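Local coordinates for protein FprA (Mycobacterium tuberculosis, PDB 1LQT) that transfers electrons between NADPH and ferredoxin through a bound FAD and may supply electrons to cytochrome P450 systems, at residues A124-Y132 with V158-L166; P202-R213 with V244-Y255. All coordinates share one frame; numbering follows the deposited sequence.

Interaction 1. Residues A124-Y132 with V158-L166. With ODP (4-oxo-nicotinamide-adenine dinucleotide phosphate), chain I.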
loop_
_atom_site.group_PDB
_atom_site.type_symbol
_atom_site.label_atom_id
_atom_site.label_comp_id
_atom_site.label_asym_id
_atom_site.label_seq_id
_atom_site.Cartn_x
_atom_site.Cartn_y
_atom_site.Cartn_z
ATOM N N ALA A 124 -10.625 -7.836 -2.030
ATOM C CA ALA A 124 -9.288 -7.466 -2.443
ATOM C C ALA A 124 -8.343 -7.475 -1.279
ATOM O O ALA A 124 -8.718 -7.259 -0.135
ATOM C CB ALA A 124 -9.273 -6.075 -3.081
ATOM N N ALA A 125 -7.077 -7.666 -1.572
ATOM C CA ALA A 125 -6.069 -7.501 -0.566
ATOM C C ALA A 125 -6.091 -6.100 0.024
ATOM O O ALA A 125 -5.850 -5.926 1.214
ATOM C CB ALA A 125 -4.680 -7.855 -1.084
ATOM N N VAL A 126 -6.368 -5.090 -0.804
ATOM C CA VAL A 126 -6.477 -3.740 -0.250
ATOM C C VAL A 126 -7.400 -3.744 0.987
ATOM O O VAL A 126 -7.088 -3.173 2.025
ATOM C CB VAL A 126 -7.022 -2.757 -1.297
ATOM C CG1 VAL A 126 -7.172 -1.376 -0.694
ATOM C CG2 VAL A 126 -6.082 -2.707 -2.498
ATOM N N ASP A 127 -8.569 -4.347 0.838
ATOM C CA ASP A 127 -9.551 -4.340 1.897
ATOM C C ASP A 127 -9.155 -5.280 3.044
ATOM O O ASP A 127 -9.426 -4.963 4.189
ATOM C CB ASP A 127 -10.938 -4.698 1.392
ATOM C CG ASP A 127 -11.444 -3.750 0.351
ATOM O OD1 ASP A 127 -10.820 -3.635 -0.749
ATOM O OD2 ASP A 127 -12.495 -3.105 0.537
ATOM N N PHE A 128 -8.556 -6.432 2.761
ATOM C CA PHE A 128 -8.139 -7.339 3.807
ATOM C C PHE A 128 -7.011 -6.764 4.648
ATOM O O PHE A 128 -7.061 -6.803 5.873
ATOM C CB PHE A 128 -7.751 -8.691 3.194
ATOM C CG PHE A 128 -7.436 -9.730 4.230
ATOM C CD1 PHE A 128 -8.399 -10.184 5.085
ATOM C CD2 PHE A 128 -6.172 -10.273 4.318
ATOM C CE1 PHE A 128 -8.103 -11.141 6.051
ATOM C CE2 PHE A 128 -5.902 -11.223 5.280
ATOM C CZ PHE A 128 -6.857 -11.624 6.129
ATOM N N VAL A 129 -5.998 -6.239 3.980
ATOM C CA VAL A 129 -4.882 -5.578 4.612
ATOM C C VAL A 129 -5.349 -4.378 5.421
ATOM O O VAL A 129 -4.945 -4.170 6.571
ATOM C CB VAL A 129 -3.836 -5.145 3.575
ATOM C CG1 VAL A 129 -2.739 -4.306 4.227
ATOM C CG2 VAL A 129 -3.231 -6.352 2.845
ATOM N N GLY A 130 -6.169 -3.531 4.806
ATOM C CA GLY A 130 -6.676 -2.395 5.541
ATOM C C GLY A 130 -7.378 -2.830 6.817
ATOM O O GLY A 130 -7.236 -2.221 7.868
ATOM N N TRP A 131 -8.168 -3.892 6.706
ATOM C CA TRP A 131 -8.871 -4.411 7.863
ATOM C C TRP A 131 -7.908 -4.938 8.934
ATOM O O TRP A 131 -8.025 -4.567 10.100
ATOM C CB TRP A 131 -9.863 -5.481 7.401
ATOM C CG TRP A 131 -10.576 -6.176 8.498
ATOM C CD1 TRP A 131 -11.614 -5.722 9.249
ATOM C CD2 TRP A 131 -10.316 -7.493 8.949
ATOM N NE1 TRP A 131 -12.024 -6.682 10.139
ATOM C CE2 TRP A 131 -11.237 -7.784 9.969
ATOM C CE3 TRP A 131 -9.419 -8.474 8.566
ATOM C CZ2 TRP A 131 -11.255 -9.025 10.625
ATOM C CZ3 TRP A 131 -9.439 -9.690 9.205
ATOM C CH2 TRP A 131 -10.334 -9.944 10.214
ATOM N N TYR A 132 -6.939 -5.757 8.541
ATOM C CA TYR A 132 -6.060 -6.301 9.561
ATOM C C TYR A 132 -5.082 -5.280 10.128
ATOM O O TYR A 132 -4.550 -5.487 11.209
ATOM C CB TYR A 132 -5.395 -7.617 9.173
ATOM C CG TYR A 132 -4.333 -7.662 8.095
ATOM C CD1 TYR A 132 -3.184 -6.929 8.154
ATOM C CD2 TYR A 132 -4.480 -8.537 7.031
ATOM C CE1 TYR A 132 -2.181 -7.076 7.174
ATOM C CE2 TYR A 132 -3.494 -8.697 6.079
ATOM C CZ TYR A 132 -2.335 -7.973 6.147
ATOM O OH TYR A 132 -1.371 -8.183 5.180
ATOM N N VAL A 158 2.421 -8.641 -1.674
ATOM C CA VAL A 158 1.219 -8.479 -0.872
ATOM C C VAL A 158 0.475 -9.819 -0.746
ATOM O O VAL A 158 -0.137 -10.116 0.262
ATOM C CB VAL A 158 0.325 -7.350 -1.402
ATOM C CG1 VAL A 158 -0.982 -7.283 -0.618
ATOM C CG2 VAL A 158 1.060 -6.032 -1.335
ATOM N N ALA A 159 0.530 -10.656 -1.791
ATOM C CA ALA A 159 -0.076 -11.976 -1.706
ATOM C C ALA A 159 0.552 -12.801 -0.582
ATOM O O ALA A 159 -0.131 -13.521 0.120
ATOM C CB ALA A 159 0.055 -12.722 -3.020
ATOM N N LEU A 160 1.866 -12.662 -0.424
ATOM C CA LEU A 160 2.533 -13.345 0.675
ATOM C C LEU A 160 2.079 -12.788 2.006
ATOM O O LEU A 160 1.848 -13.565 2.925
ATOM C CB LEU A 160 4.034 -13.212 0.553
ATOM C CG LEU A 160 4.649 -13.788 -0.701
ATOM C CD1 LEU A 160 6.164 -13.599 -0.676
ATOM C CD2 LEU A 160 4.288 -15.250 -0.877
ATOM N N ASP A 161 1.965 -11.473 2.139
ATOM C CA ASP A 161 1.497 -10.897 3.392
ATOM C C ASP A 161 0.123 -11.475 3.751
ATOM O O ASP A 161 -0.122 -11.873 4.888
ATOM C CB ASP A 161 1.366 -9.381 3.298
ATOM C CG ASP A 161 2.669 -8.608 3.358
ATOM O OD1 ASP A 161 3.731 -9.199 3.553
ATOM O OD2 ASP A 161 2.616 -7.361 3.253
ATOM N N VAL A 162 -0.794 -11.507 2.783
ATOM C CA VAL A 162 -2.130 -12.010 3.052
ATOM C C VAL A 162 -2.064 -13.443 3.543
ATOM O O VAL A 162 -2.692 -13.815 4.532
ATOM C CB VAL A 162 -2.996 -11.894 1.811
ATOM C CG1 VAL A 162 -4.305 -12.610 1.955
ATOM C CG2 VAL A 162 -3.244 -10.426 1.446
ATOM N N ALA A 163 -1.289 -14.264 2.851
ATOM C CA ALA A 163 -1.207 -15.672 3.198
ATOM C C ALA A 163 -0.585 -15.852 4.590
ATOM O O ALA A 163 -1.033 -16.672 5.374
ATOM C CB ALA A 163 -0.412 -16.394 2.159
ATOM N N ARG A 164 0.449 -15.074 4.893
ATOM C CA ARG A 164 1.064 -15.135 6.226
ATOM C C ARG A 164 0.085 -14.790 7.316
ATOM O O ARG A 164 0.036 -15.452 8.345
ATOM C CB ARG A 164 2.243 -14.197 6.376
ATOM C CG ARG A 164 3.487 -14.580 5.667
ATOM C CD ARG A 164 4.805 -13.974 6.283
ATOM N NE ARG A 164 4.581 -12.581 6.634
ATOM C CZ ARG A 164 4.395 -11.612 5.736
ATOM N NH1 ARG A 164 4.631 -11.810 4.456
ATOM N NH2 ARG A 164 3.990 -10.441 6.188
ATOM N N ILE A 165 -0.653 -13.713 7.137
ATOM C CA ILE A 165 -1.577 -13.330 8.191
ATOM C C ILE A 165 -2.667 -14.364 8.382
ATOM O O ILE A 165 -3.065 -14.656 9.510
ATOM C CB ILE A 165 -2.108 -11.910 7.934
ATOM C CG1 ILE A 165 -0.942 -10.884 7.967
ATOM C CG2 ILE A 165 -3.209 -11.586 8.879
ATOM C CD1 ILE A 165 -0.089 -10.892 9.166
ATOM N N LEU A 166 -3.105 -14.998 7.299
ATOM C CA LEU A 166 -4.131 -16.031 7.406
ATOM C C LEU A 166 -3.670 -17.302 8.105
ATOM O O LEU A 166 -4.491 -18.020 8.663
ATOM C CB LEU A 166 -4.671 -16.387 6.014
ATOM C CG LEU A 166 -5.531 -15.311 5.335
ATOM C CD1 LEU A 166 -5.770 -15.727 3.883
ATOM C CD2 LEU A 166 -6.854 -15.106 6.055
HETATM O O1X ODP I . 1.411 -11.631 -14.446
HETATM P P2B ODP I . 1.694 -10.449 -13.571
HETATM O O2X ODP I . 3.164 -10.239 -13.269
HETATM O O3X ODP I . 1.041 -9.169 -14.066
HETATM O O2B ODP I . 0.981 -10.855 -12.182
HETATM C C2B ODP I . 0.653 -9.898 -11.179
HETATM C C3B ODP I . 1.545 -9.914 -9.960
HETATM O O3B ODP I . 1.879 -11.250 -9.613
HETATM C C1B ODP I . -0.667 -10.239 -10.593
HETATM N N9A ODP I . -1.832 -9.990 -11.404
HETATM C C8A ODP I . -2.254 -8.803 -11.950
HETATM N N7A ODP I . -3.405 -8.933 -12.582
HETATM C C5A ODP I . -3.770 -10.252 -12.449
HETATM C C4A ODP I . -2.778 -10.912 -11.720
HETATM N N3A ODP I . -2.805 -12.224 -11.377
HETATM C C2A ODP I . -3.889 -12.883 -11.823
HETATM N N1A ODP I . -4.909 -12.319 -12.529
HETATM C C6A ODP I . -4.859 -10.992 -12.850
HETATM N N6A ODP I . -5.919 -10.475 -13.486
HETATM O O4B ODP I . -0.723 -9.433 -9.431
HETATM C C4B ODP I . 0.604 -9.359 -8.889
HETATM C C5B ODP I . 0.903 -7.937 -8.513
HETATM O O5B ODP I . 2.131 -7.925 -7.822
HETATM P PA ODP I . 2.840 -6.529 -7.516
HETATM O O1A ODP I . 4.130 -6.818 -6.893
HETATM O O2A ODP I . 2.823 -5.650 -8.702
HETATM O O3 ODP I . 1.817 -5.851 -6.495
HETATM P PN ODP I . 1.558 -6.039 -4.899
HETATM O O1N ODP I . 1.732 -7.451 -4.494
HETATM O O2N ODP I . 0.271 -5.347 -4.680
HETATM O O5D ODP I . 2.749 -5.238 -4.248
HETATM C C5D ODP I . 2.822 -3.804 -4.461
HETATM C C4D ODP I . 4.237 -3.350 -4.176
HETATM O O4D ODP I . 4.519 -3.319 -2.782
HETATM C C1D ODP I . 5.699 -4.083 -2.522
HETATM C C2D ODP I . 5.814 -5.001 -3.665
HETATM O O2D ODP I . 7.021 -5.667 -3.775
HETATM C C3D ODP I . 5.286 -4.245 -4.826
HETATM O O3D ODP I . 6.337 -3.472 -5.365
HETATM N N1N ODP I . 5.739 -4.576 -1.191
HETATM C C2N ODP I . 7.008 -4.881 -0.650
HETATM C C3N ODP I . 7.066 -5.704 0.425
HETATM C C7N ODP I . 8.499 -5.995 0.894
HETATM N N7N ODP I . 8.602 -6.800 1.920
HETATM O O7N ODP I . 9.441 -5.469 0.262
HETATM C C4N ODP I . 5.946 -6.306 1.018
HETATM O O99 ODP I . 6.007 -7.128 1.983
HETATM C C5N ODP I . 4.642 -5.989 0.419
HETATM C C6N ODP I . 4.572 -5.132 -0.701
HETATM O O HOH W 1 0.505 -6.397 4.764
#
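Val158 opens the contact with 124-132 through its CG1, which packs 3.8 Å from Ala125 CB, while its backbone N donates to ODP O1N at 3.1 Å, consistent with a Rossmann-type strand-turn-helix, in which a backbone amide at the start of the helix meets the diphosphate; a short branched side chain fits between helix and diphosphate. One turn on, Asp161 CB lies 3.5 Å from Tyr132 OH. The hydroxyl donates to a water, which in turn donates to Asp161 OD2, so the buried phenol and carboxylate meet through a bridge. Arg164 grips Asp161 OD1 end-on with NH1 and NH2, fixing the carboxylate's rotation. Val162 splits its two methyls: CG2 meets Ala125 CB at 3.9 Å, a residue small enough for a close approach, and CG1 packs on Phe128 CD2. Ile165 lays CG1 over one face of the Tyr132 ring, a CH-pi contact 4.0 Å from the centroid; Tyr132 chi1 of 70° folds the ring back so that Val129 CA backs its other face. Leu166 CD2 ends the row, 3.5 Å from Phe128 CZ. The helices cross at 49°, with strand 317-320 beneath Ala125, Val162 and Leu166, strand 193-197 against Ala163 and Leu166, and helix 180-186 flanking Tyr132 and Ile165.

Interaction 2. Residues P202-R213 with V244-Y255; sequences PLQAAFTTLELR and VCKQNIKVLRGY. With ODP (4-oxo-nicotinamide-adenine dinucleotide phosphate), chain I.
Asn248 is the polar centre of the contact, its amide engaged at both ends by the chain that runs past it. ND2 donates to Phe207 O at 2.9 Å, approaching from well above the carbonyl plane, and also donates to a water that in turn donates to Pro202 O; two backbone carbonyls of the segment 202-213 are thus served by one amide nitrogen, one directly, the other through the water. OD1 accepts from Thr209 OG1 at 2.8 Å. Thr209 chi1 of -47° sets OG1 beside its own backbone N and facing Asn248, while CG2 turns to Gln247 CB and Val251 CG2, so the side chain fits as a knob among Val244, Gln247, Asn248 and Val251. A threonine suits this hole because one branch bonds and the other packs. Further along, Tyr255 OH donates to Leu212 O at 2.6 Å, with the oxygen lying at the ring edge near its plane.

Apolar groups fill the intervals. Leu212 sets CB against Val251 CG1 at 3.9 Å and CD1 against the Asn248 amide, while Leu203 CD2 reaches Ile249 CG1 at 3.6 Å and also packs on Cys245 SG. At the more exposed margin, Val251 CG2 sits under the centre of one face of the Arg213 guanidinium, 3.6 Å from CZ.

Glu211 points to the nucleotide instead: OE2 accepts from ODP N7N at 2.9 Å, and OE1 accepts from Thr208 OG1, to which Asn157 is also hydrogen-bonded. With side chains of 244-255 bonded to backbone carbonyls at Phe207 and Leu212, the contact holds main chain on both sides of Glu211, consistent with a framework that positions the carboxylate for the nicotinamide amide.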
loop_
_atom_site.group_PDB
_atom_site.type_symbol
_atom_site.label_atom_id
_atom_site.label_comp_id
_atom_site.label_asym_id
_atom_site.label_seq_id
_atom_site.Cartn_x
_atom_site.Cartn_y
_atom_site.Cartn_z
ATOM N N PRO A 202 6.862 -19.139 -12.265
ATOM C CA PRO A 202 7.767 -18.695 -11.208
ATOM C C PRO A 202 8.759 -17.616 -11.650
ATOM O O PRO A 202 9.090 -16.756 -10.830
ATOM C CB PRO A 202 8.473 -19.997 -10.803
ATOM C CG PRO A 202 7.512 -21.063 -11.154
ATOM C CD PRO A 202 6.866 -20.605 -12.412
ATOM N N LEU A 203 9.222 -17.668 -12.899
ATOM C CA LEU A 203 10.191 -16.673 -13.323
ATOM C C LEU A 203 9.575 -15.292 -13.464
ATOM O O LEU A 203 10.312 -14.302 -13.512
ATOM C CB LEU A 203 10.871 -17.046 -14.641
ATOM C CG LEU A 203 11.594 -18.380 -14.721
ATOM C CD1 LEU A 203 12.425 -18.455 -15.977
ATOM C CD2 LEU A 203 12.460 -18.547 -13.498
ATOM N N GLN A 204 8.267 -15.229 -13.627
ATOM C CA GLN A 204 7.557 -13.961 -13.759
ATOM C C GLN A 204 7.037 -13.436 -12.424
ATOM O O GLN A 204 6.414 -12.395 -12.372
ATOM C CB GLN A 204 6.411 -14.119 -14.751
ATOM C CG GLN A 204 6.869 -14.350 -16.161
ATOM C CD GLN A 204 7.282 -15.783 -16.442
ATOM O OE1 GLN A 204 6.677 -16.729 -15.935
ATOM N NE2 GLN A 204 8.327 -15.930 -17.256
ATOM N N ALA A 205 7.270 -14.169 -11.346
ATOM C CA ALA A 205 6.731 -13.767 -10.052
ATOM C C ALA A 205 7.324 -12.419 -9.641
ATOM O O ALA A 205 8.491 -12.107 -9.913
ATOM C CB ALA A 205 7.027 -14.780 -9.004
ATOM N N ALA A 206 6.508 -11.617 -8.960
ATOM C CA ALA A 206 6.916 -10.307 -8.456
ATOM C C ALA A 206 7.414 -10.377 -7.005
ATOM O O ALA A 206 7.826 -9.371 -6.433
ATOM C CB ALA A 206 5.800 -9.281 -8.615
ATOM N N PHE A 207 7.396 -11.549 -6.396
ATOM C CA PHE A 207 7.932 -11.751 -5.065
ATOM C C PHE A 207 9.381 -11.377 -5.009
ATOM O O PHE A 207 10.120 -11.504 -5.994
ATOM C CB PHE A 207 7.948 -13.262 -4.722
ATOM C CG PHE A 207 6.608 -13.951 -4.819
ATOM C CD1 PHE A 207 5.468 -13.427 -4.223
ATOM C CD2 PHE A 207 6.498 -15.179 -5.450
ATOM C CE1 PHE A 207 4.279 -14.095 -4.300
ATOM C CE2 PHE A 207 5.309 -15.839 -5.550
ATOM C CZ PHE A 207 4.201 -15.294 -4.987
ATOM N N THR A 208 9.820 -11.008 -3.811
ATOM C CA THR A 208 11.242 -10.838 -3.558
ATOM C C THR A 208 11.719 -11.887 -2.545
ATOM O O THR A 208 10.942 -12.572 -1.907
ATOM C CB THR A 208 11.623 -9.390 -3.209
ATOM O OG1 THR A 208 10.786 -8.904 -2.159
ATOM C CG2 THR A 208 11.392 -8.493 -4.426
ATOM N N THR A 209 13.040 -12.017 -2.446
ATOM C CA THR A 209 13.587 -13.239 -1.883
ATOM C C THR A 209 13.449 -13.397 -0.388
ATOM O O THR A 209 13.081 -14.457 0.096
ATOM C CB THR A 209 15.047 -13.372 -2.290
ATOM O OG1 THR A 209 15.214 -13.120 -3.702
ATOM C CG2 THR A 209 15.553 -14.785 -2.014
ATOM N N LEU A 210 13.738 -12.341 0.369
ATOM C CA LEU A 210 13.614 -12.429 1.812
ATOM C C LEU A 210 12.209 -12.820 2.217
ATOM O O LEU A 210 11.990 -13.649 3.100
ATOM C CB LEU A 210 14.038 -11.119 2.454
ATOM C CG LEU A 210 13.826 -11.063 3.964
ATOM C CD1 LEU A 210 14.683 -12.057 4.695
ATOM C CD2 LEU A 210 14.132 -9.654 4.435
ATOM N N GLU A 211 11.238 -12.250 1.525
ATOM C CA GLU A 211 9.852 -12.511 1.814
ATOM C C GLU A 211 9.497 -13.970 1.534
ATOM O O GLU A 211 8.727 -14.582 2.260
ATOM C CB GLU A 211 8.995 -11.526 1.035
ATOM C CG GLU A 211 9.211 -10.094 1.556
ATOM C CD GLU A 211 10.586 -9.424 1.262
ATOM O OE1 GLU A 211 11.292 -9.783 0.253
ATOM O OE2 GLU A 211 11.001 -8.508 2.068
ATOM N N LEU A 212 10.053 -14.548 0.471
ATOM C CA LEU A 212 9.865 -15.978 0.248
ATOM C C LEU A 212 10.561 -16.809 1.318
ATOM O O LEU A 212 10.013 -17.805 1.773
ATOM C CB LEU A 212 10.383 -16.368 -1.125
ATOM C CG LEU A 212 9.538 -15.948 -2.328
ATOM C CD1 LEU A 212 10.295 -16.254 -3.606
ATOM C CD2 LEU A 212 8.188 -16.668 -2.272
ATOM N N ARG A 213 11.750 -16.408 1.726
ATOM C CA ARG A 213 12.500 -17.152 2.744
ATOM C C ARG A 213 11.792 -17.186 4.077
ATOM O O ARG A 213 11.834 -18.204 4.776
ATOM C CB ARG A 213 13.894 -16.576 2.926
ATOM C CG ARG A 213 14.858 -16.805 1.811
ATOM C CD ARG A 213 16.294 -16.354 2.183
ATOM N NE ARG A 213 17.171 -16.307 1.030
ATOM C CZ ARG A 213 17.792 -17.342 0.529
ATOM N NH1 ARG A 213 17.637 -18.547 1.078
ATOM N NH2 ARG A 213 18.569 -17.172 -0.538
ATOM N N VAL A 244 17.435 -11.253 -8.480
ATOM C CA VAL A 244 16.362 -11.577 -7.544
ATOM C C VAL A 244 15.684 -12.859 -7.984
ATOM O O VAL A 244 15.420 -13.726 -7.169
ATOM C CB VAL A 244 15.372 -10.422 -7.434
ATOM C CG1 VAL A 244 14.148 -10.838 -6.621
ATOM C CG2 VAL A 244 16.089 -9.224 -6.784
ATOM N N CYS A 245 15.398 -12.965 -9.268
ATOM C CA CYS A 245 14.737 -14.150 -9.794
ATOM C C CYS A 245 15.592 -15.397 -9.528
ATOM O O CYS A 245 15.096 -16.416 -9.068
ATOM C CB CYS A 245 14.480 -13.966 -11.272
ATOM S SG CYS A 245 13.666 -15.390 -12.030
ATOM N N LYS A 246 16.877 -15.284 -9.792
ATOM C CA LYS A 246 17.775 -16.388 -9.506
ATOM C C LYS A 246 17.653 -16.875 -8.069
ATOM O O LYS A 246 17.532 -18.081 -7.796
ATOM C CB LYS A 246 19.211 -15.933 -9.782
ATOM C CG LYS A 246 20.306 -16.906 -9.346
ATOM C CD LYS A 246 21.709 -16.430 -9.767
ATOM C CE LYS A 246 22.770 -17.479 -9.418
ATOM N NZ LYS A 246 22.543 -18.747 -10.190
ATOM N N GLN A 247 17.681 -15.921 -7.138
ATOM C CA GLN A 247 17.591 -16.257 -5.730
ATOM C C GLN A 247 16.216 -16.822 -5.391
ATOM O O GLN A 247 16.096 -17.764 -4.622
ATOM C CB GLN A 247 17.957 -15.065 -4.832
ATOM C CG GLN A 247 19.366 -14.558 -5.034
ATOM C CD GLN A 247 20.405 -15.627 -4.811
ATOM O OE1 GLN A 247 20.348 -16.361 -3.824
ATOM N NE2 GLN A 247 21.377 -15.706 -5.716
ATOM N N ASN A 248 15.176 -16.231 -5.954
ATOM C CA ASN A 248 13.829 -16.708 -5.710
ATOM C C ASN A 248 13.702 -18.179 -6.107
ATOM O O ASN A 248 13.092 -18.955 -5.380
ATOM C CB ASN A 248 12.812 -15.930 -6.526
ATOM C CG ASN A 248 12.490 -14.563 -5.998
ATOM O OD1 ASN A 248 12.948 -14.143 -4.936
ATOM N ND2 ASN A 248 11.665 -13.861 -6.759
ATOM N N ILE A 249 14.211 -18.538 -7.282
ATOM C CA ILE A 249 14.018 -19.897 -7.761
ATOM C C ILE A 249 14.776 -20.869 -6.858
ATOM O O ILE A 249 14.288 -21.960 -6.591
ATOM C CB ILE A 249 14.393 -20.016 -9.246
ATOM C CG1 ILE A 249 13.463 -19.177 -10.120
ATOM C CG2 ILE A 249 14.380 -21.469 -9.721
ATOM C CD1 ILE A 249 11.992 -19.322 -9.866
ATOM N N LYS A 250 15.943 -20.478 -6.349
ATOM C CA LYS A 250 16.658 -21.345 -5.407
ATOM C C LYS A 250 15.793 -21.625 -4.182
ATOM O O LYS A 250 15.700 -22.740 -3.693
ATOM C CB LYS A 250 17.983 -20.698 -4.982
ATOM C CG LYS A 250 19.048 -20.660 -6.057
ATOM C CD LYS A 250 20.276 -19.846 -5.613
ATOM C CE LYS A 250 21.303 -19.640 -6.746
ATOM N NZ LYS A 250 22.508 -18.859 -6.266
ATOM N N VAL A 251 15.134 -20.587 -3.688
ATOM C CA VAL A 251 14.268 -20.726 -2.525
ATOM C C VAL A 251 13.056 -21.613 -2.835
ATOM O O VAL A 251 12.708 -22.502 -2.066
ATOM C CB VAL A 251 13.852 -19.359 -2.005
ATOM C CG1 VAL A 251 12.793 -19.489 -0.940
ATOM C CG2 VAL A 251 15.075 -18.600 -1.478
ATOM N N LEU A 252 12.442 -21.401 -3.992
ATOM C CA LEU A 252 11.298 -22.211 -4.371
ATOM C C LEU A 252 11.681 -23.687 -4.535
ATOM O O LEU A 252 10.927 -24.556 -4.152
ATOM C CB LEU A 252 10.647 -21.690 -5.653
ATOM C CG LEU A 252 10.040 -20.291 -5.567
ATOM C CD1 LEU A 252 9.433 -19.965 -6.911
ATOM C CD2 LEU A 252 9.002 -20.126 -4.460
ATOM N N ARG A 253 12.834 -23.949 -5.150
ATOM C CA ARG A 253 13.295 -25.324 -5.260
ATOM C C ARG A 253 13.449 -25.944 -3.874
ATOM O O ARG A 253 13.120 -27.119 -3.674
ATOM C CB ARG A 253 14.623 -25.410 -6.007
ATOM C CG ARG A 253 14.587 -25.036 -7.485
ATOM C CD ARG A 253 15.831 -25.482 -8.216
ATOM N NE ARG A 253 15.959 -24.912 -9.544
ATOM C CZ ARG A 253 15.265 -25.304 -10.592
ATOM N NH1 ARG A 253 14.380 -26.271 -10.470
ATOM N NH2 ARG A 253 15.484 -24.725 -11.766
ATOM N N GLY A 254 13.977 -25.175 -2.925
ATOM C CA GLY A 254 14.121 -25.681 -1.579
ATOM C C GLY A 254 12.782 -26.097 -0.997
ATOM O O GLY A 254 12.664 -27.129 -0.359
ATOM N N TYR A 255 11.763 -25.285 -1.194
ATOM C CA TYR A 255 10.440 -25.663 -0.685
ATOM C C TYR A 255 9.882 -26.893 -1.394
ATOM O O TYR A 255 9.306 -27.772 -0.733
ATOM C CB TYR A 255 9.439 -24.510 -0.831
ATOM C CG TYR A 255 9.711 -23.348 0.101
ATOM C CD1 TYR A 255 9.874 -23.556 1.462
ATOM C CD2 TYR A 255 9.696 -22.068 -0.345
ATOM C CE1 TYR A 255 10.118 -22.499 2.315
ATOM C CE2 TYR A 255 9.943 -20.999 0.513
ATOM C CZ TYR A 255 10.175 -21.236 1.831
ATOM O OH TYR A 255 10.442 -20.220 2.719
HETATM O O1X ODP I . 1.411 -11.631 -14.446
HETATM P P2B ODP I . 1.694 -10.449 -13.571
HETATM O O2X ODP I . 3.164 -10.239 -13.269
HETATM O O3X ODP I . 1.041 -9.169 -14.066
HETATM O O2B ODP I . 0.981 -10.855 -12.182
HETATM C C2B ODP I . 0.653 -9.898 -11.179
HETATM C C3B ODP I . 1.545 -9.914 -9.960
HETATM O O3B ODP I . 1.879 -11.250 -9.613
HETATM C C1B ODP I . -0.667 -10.239 -10.593
HETATM N N9A ODP I . -1.832 -9.990 -11.404
HETATM C C8A ODP I . -2.254 -8.803 -11.950
HETATM N N7A ODP I . -3.405 -8.933 -12.582
HETATM C C5A ODP I . -3.770 -10.252 -12.449
HETATM C C4A ODP I . -2.778 -10.912 -11.720
HETATM N N3A ODP I . -2.805 -12.224 -11.377
HETATM C C2A ODP I . -3.889 -12.883 -11.823
HETATM N N1A ODP I . -4.909 -12.319 -12.529
HETATM C C6A ODP I . -4.859 -10.992 -12.850
HETATM N N6A ODP I . -5.919 -10.475 -13.486
HETATM O O4B ODP I . -0.723 -9.433 -9.431
HETATM C C4B ODP I . 0.604 -9.359 -8.889
HETATM C C5B ODP I . 0.903 -7.937 -8.513
HETATM O O5B ODP I . 2.131 -7.925 -7.822
HETATM P PA ODP I . 2.840 -6.529 -7.516
HETATM O O1A ODP I . 4.130 -6.818 -6.893
HETATM O O2A ODP I . 2.823 -5.650 -8.702
HETATM O O3 ODP I . 1.817 -5.851 -6.495
HETATM P PN ODP I . 1.558 -6.039 -4.899
HETATM O O1N ODP I . 1.732 -7.451 -4.494
HETATM O O2N ODP I . 0.271 -5.347 -4.680
HETATM O O5D ODP I . 2.749 -5.238 -4.248
HETATM C C5D ODP I . 2.822 -3.804 -4.461
HETATM C C4D ODP I . 4.237 -3.350 -4.176
HETATM O O4D ODP I . 4.519 -3.319 -2.782
HETATM C C1D ODP I . 5.699 -4.083 -2.522
HETATM C C2D ODP I . 5.814 -5.001 -3.665
HETATM O O2D ODP I . 7.021 -5.667 -3.775
HETATM C C3D ODP I . 5.286 -4.245 -4.826
HETATM O O3D ODP I . 6.337 -3.472 -5.365
HETATM N N1N ODP I . 5.739 -4.576 -1.191
HETATM C C2N ODP I . 7.008 -4.881 -0.650
HETATM C C3N ODP I . 7.066 -5.704 0.425
HETATM C C7N ODP I . 8.499 -5.995 0.894
HETATM N N7N ODP I . 8.602 -6.800 1.920
HETATM O O7N ODP I . 9.441 -5.469 0.262
HETATM C C4N ODP I . 5.946 -6.306 1.018
HETATM O O99 ODP I . 6.007 -7.128 1.983
HETATM C C5N ODP I . 4.642 -5.989 0.419
HETATM C C6N ODP I . 4.572 -5.132 -0.701
HETATM O O HOH W 2 10.968 -15.069 -9.343
#

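In the fold
Following the chain from the N terminus, interaction 1 closes first: helix 125-132 leaves strand 122-124, and the chain returns through strand 149-153 into helix 157-167. Interaction 2 comes later, after strand 193-197, and closes a second loop through strand 221-224 and helix 235-241 back to helix 243-256. The two loops follow in series, neither nesting nor crossing. All four of these strands belong to the parallel six-stranded sheet of the NADP-binding region. Leu160 joins the contacts, its CD2 packing 3.6 Å from Phe207 CE1. ODP joins them again: its diphosphate receives a backbone hydrogen bond from 158-166 and its carboxamide is bonded by 202-213, while interaction 1 also touches FAD.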